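Local coordinates for carbohydrate binding module family 33 and 10 domain protein (PDB 6RW7) that is the copper-binding AA10 domain of a lytic polysaccharide monooxygenase and probably binds and oxidatively cleaves cellulose, at residues A[129-132]-A[133-137]. Residues are numbered along the deposited sequence; the frame is centred on the assembly and turned at random. Where two conformers were deposited one is given.
Sequences RELT and WADFE
Arg-129 and Asp-135 form a salt bridge, which the long arginine, extended from CG to NE, can span. Arg-129 NH1 meets the syn lone pair of Asp-135 OD2 in the guanidinium plane at 2.7 Å, while Arg-129 NH2 makes a weak bond to Asp-135 OD1 at 3.1 Å; the two flat groups lie only 30° apart. Arg-129 NH1 also donates to Glu-130 O (3.1 Å), so two in-plane acceptors hold the guanidinium's rotation. An alanine in place of Arg-129 would probably leave the Asp-135 carboxylate without its charged mate and Glu-130 O without this donor.

Asp-135 OD2 also accepts from Thr-132 N (2.9 Å, 168°), from above the carboxylate plane. With CG beside its own backbone N (chi1 -65°), the short aspartate turns back toward Thr-132. A purely backbone bond runs from Asp-135 N to Thr-132 O (3.0 Å). One water bridges Asp-135 OD1 and the threonine hydroxyl.

Buried Leu-131 and Phe-136 suit the apolar side: Leu-131 CD1 packs at the Phe-136 ring edge, 4.2 Å from CZ, and both rest on Val-180 of strand 178-187.

This is the reciprocal half of a capping box, the N3 carboxylate taking the N-cap amide; Thr-132 OG1 receives just a weak bond from Ala-134 N as 3-10 turn 133-135 starts.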
ATOM      1  N   ARG A 129       7.255  -5.691 -15.755  1.00 18.32           N
ATOM      2  CA  ARG A 129       7.971  -6.527 -14.777  1.00 19.84           C
ATOM      3  C   ARG A 129       7.423  -6.188 -13.400  1.00 17.29           C
ATOM      4  O   ARG A 129       6.885  -5.074 -13.207  1.00 19.26           O
ATOM      5  CB  ARG A 129       9.487  -6.332 -14.865  1.00 22.96           C
ATOM      6  CG  ARG A 129       9.967  -4.972 -14.381  1.00 26.71           C
ATOM      7  CD  ARG A 129      11.390  -4.973 -13.849  1.00 28.63           C
ATOM      8  NE  ARG A 129      11.871  -3.615 -13.602  1.00 29.82           N
ATOM      9  CZ  ARG A 129      11.787  -2.942 -12.448  1.00 30.01           C
ATOM     10  NH1 ARG A 129      11.198  -3.474 -11.396  1.00 27.95           N
ATOM     11  NH2 ARG A 129      12.262  -1.706 -12.380  1.00 29.22           N
ATOM     12  N   GLU A 130       7.580  -7.123 -12.482  1.00 17.23           N
ATOM     13  CA  GLU A 130       7.225  -6.903 -11.069  1.00 16.07           C
ATOM     14  C   GLU A 130       8.231  -5.933 -10.452  1.00 15.61           C
ATOM     15  O   GLU A 130       9.425  -5.911 -10.815  1.00 14.86           O
ATOM     16  CB  GLU A 130       7.237  -8.200 -10.267  1.00 16.79           C
ATOM     17  CG  GLU A 130       6.043  -9.086 -10.554  1.00 18.39           C
ATOM     18  CD  GLU A 130       5.663  -9.936  -9.365  1.00 21.30           C
ATOM     19  OE1 GLU A 130       5.962  -9.513  -8.224  1.00 18.60           O
ATOM     20  OE2 GLU A 130       5.061 -11.023  -9.579  1.00 21.29           O
ATOM     21  N   LEU A 131       7.760  -5.177  -9.485  1.00 12.93           N
ATOM     22  CA  LEU A 131       8.660  -4.428  -8.589  1.00 12.80           C
ATOM     23  C   LEU A 131       9.604  -5.419  -7.894  1.00 12.96           C
ATOM     24  O   LEU A 131       9.237  -6.576  -7.651  1.00 13.64           O
ATOM     25  CB  LEU A 131       7.816  -3.666  -7.571  1.00 12.53           C
ATOM     26  CG  LEU A 131       6.935  -2.572  -8.158  1.00 12.90           C
ATOM     27  CD1 LEU A 131       5.925  -2.097  -7.104  1.00 13.69           C
ATOM     28  CD2 LEU A 131       7.788  -1.419  -8.678  1.00 14.06           C
ATOM     29  N   THR A 132      10.815  -4.961  -7.613  1.00 13.37           N
ATOM     30  CA  THR A 132      11.835  -5.689  -6.838  1.00 13.40           C
ATOM     31  C   THR A 132      12.273  -4.795  -5.695  1.00 12.44           C
ATOM     32  O   THR A 132      12.062  -3.558  -5.772  1.00 12.13           O
ATOM     33  CB  THR A 132      13.056  -6.075  -7.689  1.00 15.29           C
ATOM     34  OG1 THR A 132      13.824  -4.894  -7.938  1.00 17.61           O
ATOM     35  CG2 THR A 132      12.666  -6.736  -8.988  1.00 16.16           C
ATOM     36  N   TRP A 133      12.916  -5.379  -4.693  1.00 12.41           N
ATOM     37  CA  TRP A 133      13.434  -4.598  -3.549  1.00 12.25           C
ATOM     38  C   TRP A 133      14.514  -3.623  -4.027  1.00 13.05           C
ATOM     39  O   TRP A 133      14.662  -2.559  -3.401  1.00 13.48           O
ATOM     40  CB  TRP A 133      13.893  -5.491  -2.394  1.00 12.03           C
ATOM     41  CG  TRP A 133      12.703  -6.161  -1.789  1.00 12.19           C
ATOM     42  CD1 TRP A 133      12.434  -7.494  -1.779  1.00 11.94           C
ATOM     43  CD2 TRP A 133      11.575  -5.512  -1.180  1.00 11.67           C
ATOM     44  NE1 TRP A 133      11.225  -7.722  -1.200  1.00 11.98           N
ATOM     45  CE2 TRP A 133      10.669  -6.533  -0.827  1.00 11.60           C
ATOM     46  CE3 TRP A 133      11.238  -4.190  -0.891  1.00 11.34           C
ATOM     47  CZ2 TRP A 133       9.454  -6.280  -0.201  1.00 11.14           C
ATOM     48  CZ3 TRP A 133      10.040  -3.933  -0.258  1.00 10.79           C
ATOM     49  CH2 TRP A 133       9.147  -4.966   0.056  1.00 11.02           C
ATOM     50  N   ALA A 134      15.227  -3.937  -5.104  1.00 13.29           N
ATOM     51  CA  ALA A 134      16.263  -3.029  -5.647  1.00 13.72           C
ATOM     52  C   ALA A 134      15.619  -1.716  -6.122  1.00 12.99           C
ATOM     53  O   ALA A 134      16.320  -0.722  -6.202  1.00 13.37           O
ATOM     54  CB  ALA A 134      16.994  -3.717  -6.774  1.00 14.48           C
ATOM     55  N   ASP A 135      14.314  -1.691  -6.404  1.00 11.71           N
ATOM     56  CA  ASP A 135      13.607  -0.460  -6.829  1.00 11.92           C
ATOM     57  C   ASP A 135      13.394   0.484  -5.641  1.00 11.15           C
ATOM     58  O   ASP A 135      13.120   1.668  -5.893  1.00 11.43           O
ATOM     59  CB  ASP A 135      12.242  -0.790  -7.424  1.00 12.08           C
ATOM     60  CG  ASP A 135      12.299  -1.584  -8.714  1.00 14.27           C
ATOM     61  OD1 ASP A 135      13.255  -1.334  -9.501  1.00 14.41           O
ATOM     62  OD2 ASP A 135      11.369  -2.416  -8.956  1.00 14.42           O
ATOM     63  N   PHE A 136      13.449  -0.013  -4.408  1.00 11.15           N
ATOM     64  CA  PHE A 136      13.002   0.727  -3.211  1.00 10.61           C
ATOM     65  C   PHE A 136      14.175   1.142  -2.344  1.00 11.28           C
ATOM     66  O   PHE A 136      15.221   0.460  -2.307  1.00 11.04           O
ATOM     67  CB  PHE A 136      12.040  -0.109  -2.364  1.00 10.87           C
ATOM     68  CG  PHE A 136      10.673  -0.155  -2.985  1.00 10.22           C
ATOM     69  CD1 PHE A 136      10.332  -1.102  -3.941  1.00 10.02           C
ATOM     70  CD2 PHE A 136       9.716   0.767  -2.610  1.00 10.22           C
ATOM     71  CE1 PHE A 136       9.085  -1.097  -4.546  1.00  9.81           C
ATOM     72  CE2 PHE A 136       8.472   0.765  -3.216  1.00  9.37           C
ATOM     73  CZ  PHE A 136       8.151  -0.180  -4.155  1.00 10.21           C
ATOM     74  N   GLU A 137      13.997   2.266  -1.667  1.00 11.37           N
ATOM     75  CA  GLU A 137      14.912   2.712  -0.588  0.50 11.10           C
ATOM     76  C   GLU A 137      15.014   1.597   0.462  1.00 12.09           C
ATOM     77  O   GLU A 137      13.990   0.913   0.737  1.00 12.38           O
ATOM     78  CB  GLU A 137      14.394   3.998   0.055  0.50 10.56           C
ATOM     79  CG  GLU A 137      14.432   5.202  -0.861  0.50 10.47           C
ATOM     80  CD  GLU A 137      14.274   6.532  -0.140  0.50 10.18           C
ATOM     81  OE1 GLU A 137      13.487   6.596   0.856  0.50 10.80           O
ATOM     82  OE2 GLU A 137      14.946   7.514  -0.579  0.50 10.84           O
TER
HETATM   83  O   HOH W   1      14.079  -3.681 -10.414  1.00 32.84           O